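Local coordinates for glycoside hydrolase (Streptococcus pneumoniae serotype 4, PDB 6ORH), which probably hydrolyses alpha-L-fucosidic linkages, removing fucose from host-derived glycans, at residues Gly42-Glu47 against Thr89-Lys94; Gln225-Asp230 against Leu238-His243; Glu277-Tyr282 against Ala316-Glu321. The protein carries 2 engineered substitutions. One frame throughout, in Å; residues are numbered along the deposited sequence.

Contact 1 (Gly42-Glu47 against Thr89-Lys94)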
loop_
_atom_site.group_PDB
_atom_site.type_symbol
_atom_site.label_atom_id
_atom_site.label_comp_id
_atom_site.label_asym_id
_atom_site.label_seq_id
_atom_site.Cartn_x
_atom_site.Cartn_y
_atom_site.Cartn_z
ATOM N N GLY A 42 24.442 28.648 7.372
ATOM C CA GLY A 42 24.319 30.078 7.595
ATOM C C GLY A 42 25.674 30.763 7.440
ATOM O O GLY A 42 25.784 31.981 7.626
ATOM N N GLN A 43 26.700 29.959 7.127
ATOM C CA GLN A 43 28.042 30.471 6.850
ATOM C C GLN A 43 28.288 30.640 5.350
ATOM O O GLN A 43 29.375 31.053 4.942
ATOM C CB GLN A 43 29.135 29.560 7.429
ATOM C CG GLN A 43 29.083 29.460 8.942
ATOM C CD GLN A 43 30.372 28.960 9.549
ATOM O OE1 GLN A 43 31.137 28.226 8.920
ATOM N NE2 GLN A 43 30.633 29.376 10.780
ATOM N N GLU A 44 27.295 30.303 4.517
ATOM C CA GLU A 44 27.427 30.438 3.078
ATOM C C GLU A 44 27.665 31.902 2.711
ATOM O O GLU A 44 27.088 32.806 3.319
ATOM C CB GLU A 44 26.167 29.921 2.373
ATOM C CG GLU A 44 26.004 28.409 2.464
ATOM C CD GLU A 44 25.489 27.902 3.806
ATOM O OE1 GLU A 44 24.886 28.691 4.538
ATOM O OE2 GLU A 44 25.710 26.728 4.105
ATOM N N ASP A 45 28.487 32.088 1.677
ATOM C CA ASP A 45 28.919 33.401 1.237
ATOM C C ASP A 45 27.891 33.946 0.245
ATOM O O ASP A 45 27.732 33.366 -0.825
ATOM C CB ASP A 45 30.317 33.305 0.617
ATOM C CG ASP A 45 30.864 34.635 0.128
ATOM O OD1 ASP A 45 30.137 35.648 0.220
ATOM O OD2 ASP A 45 32.021 34.651 -0.323
ATOM N N PRO A 46 27.193 35.065 0.552
ATOM C CA PRO A 46 26.237 35.667 -0.387
ATOM C C PRO A 46 26.810 35.971 -1.768
ATOM O O PRO A 46 26.061 36.043 -2.738
ATOM C CB PRO A 46 25.750 36.932 0.331
ATOM C CG PRO A 46 25.914 36.594 1.820
ATOM C CD PRO A 46 27.204 35.789 1.843
ATOM N N GLU A 47 28.138 36.129 -1.875
ATOM C CA GLU A 47 28.722 36.426 -3.180
ATOM C C GLU A 47 28.550 35.249 -4.146
ATOM O O GLU A 47 28.591 35.444 -5.362
ATOM C CB GLU A 47 30.183 36.879 -3.068
ATOM C CG GLU A 47 30.396 38.002 -2.070
ATOM C CD GLU A 47 30.107 39.423 -2.536
ATOM O OE1 GLU A 47 29.807 39.613 -3.733
ATOM O OE2 GLU A 47 30.178 40.341 -1.693
ATOM N N THR A 89 17.038 41.565 8.387
ATOM C CA THR A 89 18.375 40.998 8.485
ATOM C C THR A 89 19.221 41.530 7.339
ATOM O O THR A 89 18.682 41.886 6.296
ATOM C CB THR A 89 18.370 39.464 8.478
ATOM O OG1 THR A 89 19.742 39.063 8.538
ATOM C CG2 THR A 89 17.822 38.882 7.186
ATOM N N ASP A 90 20.552 41.543 7.522
ATOM C CA ASP A 90 21.438 41.823 6.405
ATOM C C ASP A 90 21.745 40.566 5.593
ATOM O O ASP A 90 22.410 40.652 4.566
ATOM C CB ASP A 90 22.766 42.429 6.873
ATOM C CG ASP A 90 22.638 43.812 7.482
ATOM O OD1 ASP A 90 21.709 44.563 7.085
ATOM O OD2 ASP A 90 23.487 44.130 8.343
ATOM N N TYR A 91 21.324 39.388 6.070
ATOM C CA TYR A 91 21.682 38.153 5.380
ATOM C C TYR A 91 20.636 37.827 4.317
ATOM O O TYR A 91 19.795 36.949 4.505
ATOM C CB TYR A 91 21.865 36.999 6.369
ATOM C CG TYR A 91 22.592 35.783 5.847
ATOM C CD1 TYR A 91 23.850 35.894 5.262
ATOM C CD2 TYR A 91 22.059 34.511 5.991
ATOM C CE1 TYR A 91 24.552 34.769 4.847
ATOM C CE2 TYR A 91 22.742 33.381 5.566
ATOM C CZ TYR A 91 23.983 33.512 4.967
ATOM O OH TYR A 91 24.663 32.402 4.568
ATOM N N SER A 92 20.700 38.558 3.205
ATOM C CA SER A 92 19.666 38.483 2.180
ATOM C C SER A 92 20.284 38.780 0.817
ATOM O O SER A 92 21.476 39.069 0.682
ATOM C CB SER A 92 18.565 39.473 2.491
ATOM O OG SER A 92 18.955 40.762 2.000
ATOM N N VAL A 93 19.442 38.689 -0.211
ATOM C CA VAL A 93 19.816 39.021 -1.573
ATOM C C VAL A 93 20.373 40.439 -1.684
ATOM O O VAL A 93 21.037 40.710 -2.675
ATOM C CB VAL A 93 18.620 38.811 -2.519
ATOM C CG1 VAL A 93 18.446 37.321 -2.825
ATOM C CG2 VAL A 93 17.338 39.458 -2.006
ATOM N N LYS A 94 20.093 41.303 -0.707
ATOM C CA LYS A 94 20.617 42.672 -0.757
ATOM C C LYS A 94 22.143 42.683 -0.838
ATOM O O LYS A 94 22.718 43.611 -1.417
ATOM C CB LYS A 94 20.240 43.475 0.484
ATOM C CG LYS A 94 18.814 43.997 0.550
ATOM C CD LYS A 94 18.670 45.044 1.653
ATOM C CE LYS A 94 17.280 45.646 1.699
ATOM N NZ LYS A 94 17.145 46.647 2.789
HETATM O O HOH W 1 22.994 30.622 3.472
#
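Tyr-91 reaches across from the loop 89-94 and gives its phenol hydrogen to the backbone carbonyl of Glu-44, with OH to O at 2.8 Å. The acceptor lies at the edge of the ring, near its plane, whereas the donor stands 22° out of the carbonyl plane, with a C=O...donor angle of 122°. Apolar packing adds to this bond: CG of the Pro-46 ring comes within 3.8 Å of Tyr-91 CE1, the two side chains crossing at about a right angle. Gly-42 O also lies 3.3 Å from Tyr-91 OH.

A water supplies the second polar link. It donates to Tyr-91 OH at 2.7 Å and to Glu-44 OE1 at 2.9 Å, so the hydroxyl both gives and receives a hydrogen bond. The Glu-44 side chain folds back at chi2 (78°), which brings OE1 over to its own loop, where the backbone N of Gly-42 meets it on the syn side at 2.9 Å. OE2 is held by the backbone N of Thr-41 and by Gln-37 NE2, so the carboxylate is gripped at both oxygens. Gly-42 itself has a backbone conformation that calls for glycine.

On the other side, Tyr-91 is the centre of an inverse gamma turn, and its N is bonded to Thr-89 OG1 at 2.9 Å in an ST turn. Its ring also stacks with His-130 and meets Phe-81 edge-to-face, which limits its freedom to turn. Together these contacts join two long loops of the fucosidase domain: segment 42-47 lies between helix 31-35 and helix 56-65, while the loop holding 89-94 runs from strand 70-74 to helix 105-116.

Contact 2 (Gln225-Asp230 against Leu238-His243)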
loop_
_atom_site.group_PDB
_atom_site.type_symbol
_atom_site.label_atom_id
_atom_site.label_comp_id
_atom_site.label_asym_id
_atom_site.label_seq_id
_atom_site.Cartn_x
_atom_site.Cartn_y
_atom_site.Cartn_z
ATOM N N GLN A 225 -8.839 12.560 6.459
ATOM C CA GLN A 225 -8.345 13.935 6.391
ATOM C C GLN A 225 -8.818 14.691 7.630
ATOM O O GLN A 225 -9.566 15.667 7.539
ATOM C CB GLN A 225 -8.826 14.603 5.090
ATOM C CG GLN A 225 -8.216 13.971 3.848
ATOM C CD GLN A 225 -6.775 14.362 3.608
ATOM O OE1 GLN A 225 -5.912 14.306 4.489
ATOM N NE2 GLN A 225 -6.475 14.772 2.377
ATOM N N LYS A 226 -8.384 14.203 8.792
ATOM C CA LYS A 226 -8.791 14.766 10.085
ATOM C C LYS A 226 -7.836 14.199 11.137
ATOM O O LYS A 226 -7.370 13.060 10.996
ATOM C CB LYS A 226 -10.268 14.441 10.423
ATOM C CG LYS A 226 -10.687 12.976 10.363
ATOM C CD LYS A 226 -12.154 12.810 10.816
ATOM C CE LYS A 226 -12.647 11.376 10.727
ATOM N NZ LYS A 226 -14.052 11.243 11.239
ATOM N N VAL A 227 -7.597 14.988 12.197
ATOM C CA VAL A 227 -6.719 14.600 13.303
ATOM C C VAL A 227 -7.206 15.317 14.553
ATOM O O VAL A 227 -8.009 16.219 14.468
ATOM C CB VAL A 227 -5.258 15.021 13.032
ATOM C CG1 VAL A 227 -4.585 14.192 11.929
ATOM C CG2 VAL A 227 -5.103 16.516 12.795
ATOM N N ASN A 228 -6.667 14.905 15.711
ATOM C CA ASN A 228 -6.777 15.642 16.951
ATOM C C ASN A 228 -5.468 16.410 17.138
ATOM O O ASN A 228 -4.406 15.789 17.131
ATOM C CB ASN A 228 -7.013 14.632 18.074
ATOM C CG ASN A 228 -7.243 15.329 19.396
ATOM O OD1 ASN A 228 -6.665 16.386 19.650
ATOM N ND2 ASN A 228 -8.097 14.747 20.237
ATOM N N PRO A 229 -5.501 17.758 17.236
ATOM C CA PRO A 229 -4.279 18.557 17.289
ATOM C C PRO A 229 -3.385 18.161 18.460
ATOM O O PRO A 229 -2.172 18.336 18.400
ATOM C CB PRO A 229 -4.730 20.012 17.466
ATOM C CG PRO A 229 -6.175 20.019 17.003
ATOM C CD PRO A 229 -6.700 18.614 17.208
ATOM N N ASP A 230 -3.977 17.605 19.523
ATOM C CA ASP A 230 -3.180 17.225 20.675
ATOM C C ASP A 230 -2.316 15.994 20.435
ATOM O O ASP A 230 -1.465 15.661 21.284
ATOM C CB ASP A 230 -4.099 17.036 21.893
ATOM C CG ASP A 230 -4.489 18.346 22.555
ATOM O OD1 ASP A 230 -3.948 19.409 22.166
ATOM O OD2 ASP A 230 -5.285 18.299 23.514
ATOM N N LEU A 238 4.437 8.913 12.777
ATOM C CA LEU A 238 4.398 8.935 11.317
ATOM C C LEU A 238 3.114 8.272 10.803
ATOM O O LEU A 238 2.501 8.786 9.857
ATOM C CB LEU A 238 5.635 8.263 10.711
ATOM C CG LEU A 238 6.975 8.918 11.046
ATOM C CD1 LEU A 238 8.109 8.098 10.437
ATOM C CD2 LEU A 238 7.014 10.368 10.570
ATOM N N ASN A 239 2.690 7.149 11.412
ATOM C CA ASN A 239 1.480 6.516 10.899
ATOM C C ASN A 239 0.224 7.349 11.215
ATOM O O ASN A 239 -0.796 7.215 10.529
ATOM C CB ASN A 239 1.357 5.091 11.441
ATOM C CG ASN A 239 2.389 4.136 10.871
ATOM O OD1 ASN A 239 3.043 4.443 9.879
ATOM N ND2 ASN A 239 2.481 2.946 11.443
ATOM N N TYR A 240 0.264 8.163 12.272
ATOM C CA TYR A 240 -0.860 9.039 12.596
ATOM C C TYR A 240 -0.996 10.099 11.501
ATOM O O TYR A 240 -2.075 10.399 11.001
ATOM C CB TYR A 240 -0.672 9.630 13.999
ATOM C CG TYR A 240 -1.884 10.392 14.479
ATOM C CD1 TYR A 240 -3.018 9.704 14.911
ATOM C CD2 TYR A 240 -1.912 11.787 14.473
ATOM C CE1 TYR A 240 -4.111 10.403 15.398
ATOM C CE2 TYR A 240 -3.014 12.499 14.949
ATOM C CZ TYR A 240 -4.116 11.787 15.408
ATOM O OH TYR A 240 -5.217 12.486 15.836
ATOM N N LEU A 241 0.154 10.656 11.086
ATOM C CA LEU A 241 0.149 11.628 10.005
ATOM C C LEU A 241 -0.321 10.991 8.699
ATOM O O LEU A 241 -1.093 11.587 7.962
ATOM C CB LEU A 241 1.580 12.168 9.819
ATOM C CG LEU A 241 2.090 12.990 11.003
ATOM C CD1 LEU A 241 3.537 13.397 10.723
ATOM C CD2 LEU A 241 1.200 14.208 11.249
ATOM N N GLN A 242 0.113 9.766 8.436
ATOM C CA GLN A 242 -0.040 9.132 7.125
ATOM C C GLN A 242 -1.466 8.635 6.899
ATOM O O GLN A 242 -1.907 8.532 5.749
ATOM C CB GLN A 242 0.991 8.004 7.065
ATOM C CG GLN A 242 0.894 7.069 5.868
ATOM C CD GLN A 242 2.050 6.082 5.919
ATOM O OE1 GLN A 242 3.195 6.437 5.622
ATOM N NE2 GLN A 242 1.776 4.841 6.316
ATOM N N HIS A 243 -2.173 8.308 7.996
ATOM C CA HIS A 243 -3.513 7.732 7.881
ATOM C C HIS A 243 -4.577 8.660 8.453
ATOM O O HIS A 243 -5.772 8.396 8.276
ATOM C CB HIS A 243 -3.609 6.389 8.624
ATOM C CG HIS A 243 -2.727 5.348 8.043
ATOM N ND1 HIS A 243 -3.082 4.624 6.908
ATOM C CD2 HIS A 243 -1.506 4.872 8.427
ATOM C CE1 HIS A 243 -2.129 3.767 6.585
ATOM N NE2 HIS A 243 -1.130 3.918 7.495
#
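This is a small, mixed polar and apolar contact in which one tyrosine of the short helix 238-243 meets the end of strand 226-227 and the turn that follows it; the segments bury 153 Å² between them. The strand runs antiparallel to strand 250-259 of the large mixed sheet, and the helix packs beside it. Tyr-240 accounts for most of the helix's share. A chi1 of -172° swings its ring out from the helix, away from its own N and toward the strand.

The polar half is a nearly linear bond: the backbone N of Asn-228 donates to Tyr-240 OH at 2.8 Å, with an N-H...O angle of 176°, and approaches at the ring edge close to its plane. The apolar half comes from Val-227, whose CG1 lies 3.8 Å from Tyr-240 CE2, the side chains crossing at a slant. Asn-228 CB also comes to 3.6 Å from Tyr-240 OH. Beyond it, Asn-228 OD1 accepts from the backbone N of Asp-230 at 3.0 Å, an Asx turn that leads into the 3-10 segment. At the end of the helical segment, His-243 meets the ring of His-411 of the second subunit, the planes about 60° apart.

The phenol oxygen is also hydrogen-bonded to Asp-245 OD2. Since the Asn-228 amide uses it as an acceptor, the hydroxyl can direct its own hydrogen to that carboxylate. The nearby carboxylate would probably favour a neutral phenol, and accepting from the amide should make its O-H a somewhat better donor to that acid.

Contact 3 (Glu277-Tyr282 against Ala316-Glu321)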
loop_
_atom_site.group_PDB
_atom_site.type_symbol
_atom_site.label_atom_id
_atom_site.label_comp_id
_atom_site.label_asym_id
_atom_site.label_seq_id
_atom_site.Cartn_x
_atom_site.Cartn_y
_atom_site.Cartn_z
ATOM N N GLU A 277 7.537 6.311 -12.107
ATOM C CA GLU A 277 7.653 6.643 -10.687
ATOM C C GLU A 277 6.653 7.750 -10.330
ATOM O O GLU A 277 5.978 7.670 -9.290
ATOM C CB GLU A 277 9.091 7.013 -10.325
ATOM C CG GLU A 277 10.008 5.799 -10.192
ATOM C CD GLU A 277 11.487 6.150 -10.115
ATOM O OE1 GLU A 277 12.270 5.340 -9.561
ATOM O OE2 GLU A 277 11.870 7.240 -10.607
ATOM N N LEU A 278 6.519 8.764 -11.198
ATOM C CA LEU A 278 5.598 9.844 -10.862
ATOM C C LEU A 278 4.160 9.355 -10.874
ATOM O O LEU A 278 3.321 9.857 -10.122
ATOM C CB LEU A 278 5.787 11.030 -11.822
ATOM C CG LEU A 278 7.097 11.778 -11.643
ATOM C CD1 LEU A 278 7.260 12.805 -12.774
ATOM C CD2 LEU A 278 7.162 12.461 -10.277
ATOM N N VAL A 279 3.853 8.409 -11.778
ATOM C CA VAL A 279 2.512 7.863 -11.878
ATOM C C VAL A 279 2.170 7.097 -10.602
ATOM O O VAL A 279 1.053 7.231 -10.106
ATOM C CB VAL A 279 2.335 7.016 -13.168
ATOM C CG1 VAL A 279 1.102 6.131 -13.075
ATOM C CG2 VAL A 279 2.222 7.928 -14.388
ATOM N N GLU A 280 3.120 6.331 -10.047
ATOM C CA GLU A 280 2.874 5.637 -8.785
ATOM C C GLU A 280 2.587 6.644 -7.673
ATOM O O GLU A 280 1.612 6.471 -6.926
ATOM C CB GLU A 280 4.003 4.680 -8.390
ATOM C CG GLU A 280 4.103 3.507 -9.370
ATOM C CD GLU A 280 2.805 2.756 -9.564
ATOM O OE1 GLU A 280 2.287 2.745 -10.690
ATOM O OE2 GLU A 280 2.292 2.195 -8.561
ATOM N N ILE A 281 3.426 7.695 -7.597
ATOM C CA ILE A 281 3.203 8.760 -6.625
ATOM C C ILE A 281 1.794 9.337 -6.798
ATOM O O ILE A 281 1.081 9.567 -5.813
ATOM C CB ILE A 281 4.327 9.813 -6.746
ATOM C CG1 ILE A 281 5.638 9.239 -6.189
ATOM C CG2 ILE A 281 3.921 11.111 -6.041
ATOM C CD1 ILE A 281 6.900 9.993 -6.583
ATOM N N TYR A 282 1.402 9.624 -8.050
ATOM C CA TYR A 282 0.121 10.253 -8.317
ATOM C C TYR A 282 -1.020 9.394 -7.765
ATOM O O TYR A 282 -1.904 9.900 -7.062
ATOM C CB TYR A 282 -0.018 10.485 -9.826
ATOM C CG TYR A 282 -1.274 11.222 -10.205
ATOM C CD1 TYR A 282 -1.411 12.581 -9.948
ATOM C CD2 TYR A 282 -2.336 10.563 -10.804
ATOM C CE1 TYR A 282 -2.573 13.250 -10.285
ATOM C CE2 TYR A 282 -3.494 11.224 -11.177
ATOM C CZ TYR A 282 -3.606 12.580 -10.916
ATOM O OH TYR A 282 -4.723 13.254 -11.289
ATOM N N ALA A 316 1.938 15.520 -17.418
ATOM C CA ALA A 316 0.694 16.178 -17.757
ATOM C C ALA A 316 -0.031 15.416 -18.869
ATOM O O ALA A 316 -1.248 15.262 -18.818
ATOM C CB ALA A 316 0.943 17.637 -18.122
ATOM N N THR A 317 0.728 14.957 -19.875
ATOM C CA THR A 317 0.116 14.225 -20.978
ATOM C C THR A 317 -0.545 12.952 -20.441
ATOM O O THR A 317 -1.699 12.662 -20.781
ATOM C CB THR A 317 1.169 13.931 -22.060
ATOM O OG1 THR A 317 1.519 15.198 -22.628
ATOM C CG2 THR A 317 0.649 13.022 -23.155
ATOM N N TYR A 318 0.186 12.237 -19.576
ATOM C CA TYR A 318 -0.315 11.009 -18.957
ATOM C C TYR A 318 -1.684 11.273 -18.322
ATOM O O TYR A 318 -2.630 10.517 -18.526
ATOM C CB TYR A 318 0.675 10.457 -17.930
ATOM C CG TYR A 318 0.153 9.228 -17.229
ATOM C CD1 TYR A 318 -0.663 9.340 -16.119
ATOM C CD2 TYR A 318 0.436 7.965 -17.726
ATOM C CE1 TYR A 318 -1.191 8.211 -15.512
ATOM C CE2 TYR A 318 -0.061 6.828 -17.116
ATOM C CZ TYR A 318 -0.876 6.956 -16.006
ATOM O OH TYR A 318 -1.410 5.843 -15.413
ATOM N N ARG A 319 -1.771 12.318 -17.481
ATOM C CA ARG A 319 -3.012 12.581 -16.768
ATOM C C ARG A 319 -4.111 12.968 -17.746
ATOM O O ARG A 319 -5.268 12.565 -17.604
ATOM C CB ARG A 319 -2.846 13.683 -15.713
ATOM C CG ARG A 319 -1.806 13.388 -14.648
ATOM C CD ARG A 319 -1.860 14.418 -13.511
ATOM N NE ARG A 319 -1.782 15.775 -14.033
ATOM C CZ ARG A 319 -0.663 16.444 -14.266
ATOM N NH1 ARG A 319 0.523 15.926 -13.955
ATOM N NH2 ARG A 319 -0.770 17.662 -14.796
ATOM N N ASN A 320 -3.745 13.780 -18.750
ATOM C CA ASN A 320 -4.761 14.263 -19.666
ATOM C C ASN A 320 -5.359 13.064 -20.410
ATOM O O ASN A 320 -6.565 13.014 -20.613
ATOM C CB ASN A 320 -4.160 15.323 -20.593
ATOM C CG ASN A 320 -3.803 16.606 -19.852
ATOM O OD1 ASN A 320 -4.081 16.786 -18.659
ATOM N ND2 ASN A 320 -3.142 17.514 -20.551
ATOM N N GLU A 321 -4.505 12.098 -20.760
ATOM C CA GLU A 321 -4.951 10.896 -21.461
ATOM C C GLU A 321 -5.790 10.007 -20.539
ATOM O O GLU A 321 -6.822 9.477 -20.962
ATOM C CB GLU A 321 -3.774 10.146 -22.076
ATOM C CG GLU A 321 -3.081 10.923 -23.188
ATOM C CD GLU A 321 -3.905 11.233 -24.431
ATOM O OE1 GLU A 321 -4.944 10.571 -24.657
ATOM O OE2 GLU A 321 -3.498 12.142 -25.180
#
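Val-279 and Tyr-318 meet methyl to face: CG2 stands 3.4 Å from the centroid of the Tyr-318 ring and only 4° off its normal, a nearly axial CH-pi contact. The other methyl, CG1, reaches the phenol end, 3.4 Å from Tyr-318 OH. With CG1 anti to the backbone N, both branches are presented to the tyrosine, one over the ring centre and one beside its oxygen.

The second pair reverses the roles, with the ring now on helix 275-284. Arg-319 crosses Tyr-282 at about a right angle and lays its aliphatic CD over one face, 3.9 Å from the centroid and 30° off the normal; the shortest approach is 3.5 Å, from CD to Tyr-282 CE1. The guanidinium plane is turned 41° from the ring. Arg-319 NH2 is hydrogen-bonded to Thr-66 O, while Tyr-282 OH pairs with Tyr-323 OH.

Thus each helix offers one ring and one aliphatic group to the other. Leu-278 and Ile-281, elsewhere on the first helix, cover strand 292-295, as expected for the helical outer layer of an (alpha/beta) barrel of the TIM-barrel clan, where neighbouring helices pack round the strands.

Overall arrangement
All three contacts belong to the fucosidase domain and are separate, with contacts 2 and 3 closest at about 12 Å between nearest atoms and contact 1 at least about 25 Å from either. Contact 3 is the buried one and joins two helices purely by CH-pi and apolar packing. Contacts 1 and 2 are partly buried, and each turns on a tyrosine hydroxyl meeting backbone: it donates to a carbonyl between two loops in contact 1, and accepts from the amide just past the strand in contact 2. Water takes part in contact 1, far from the chain centre, while contact 2 alone borders the second subunit. No helix or strand is shared among them.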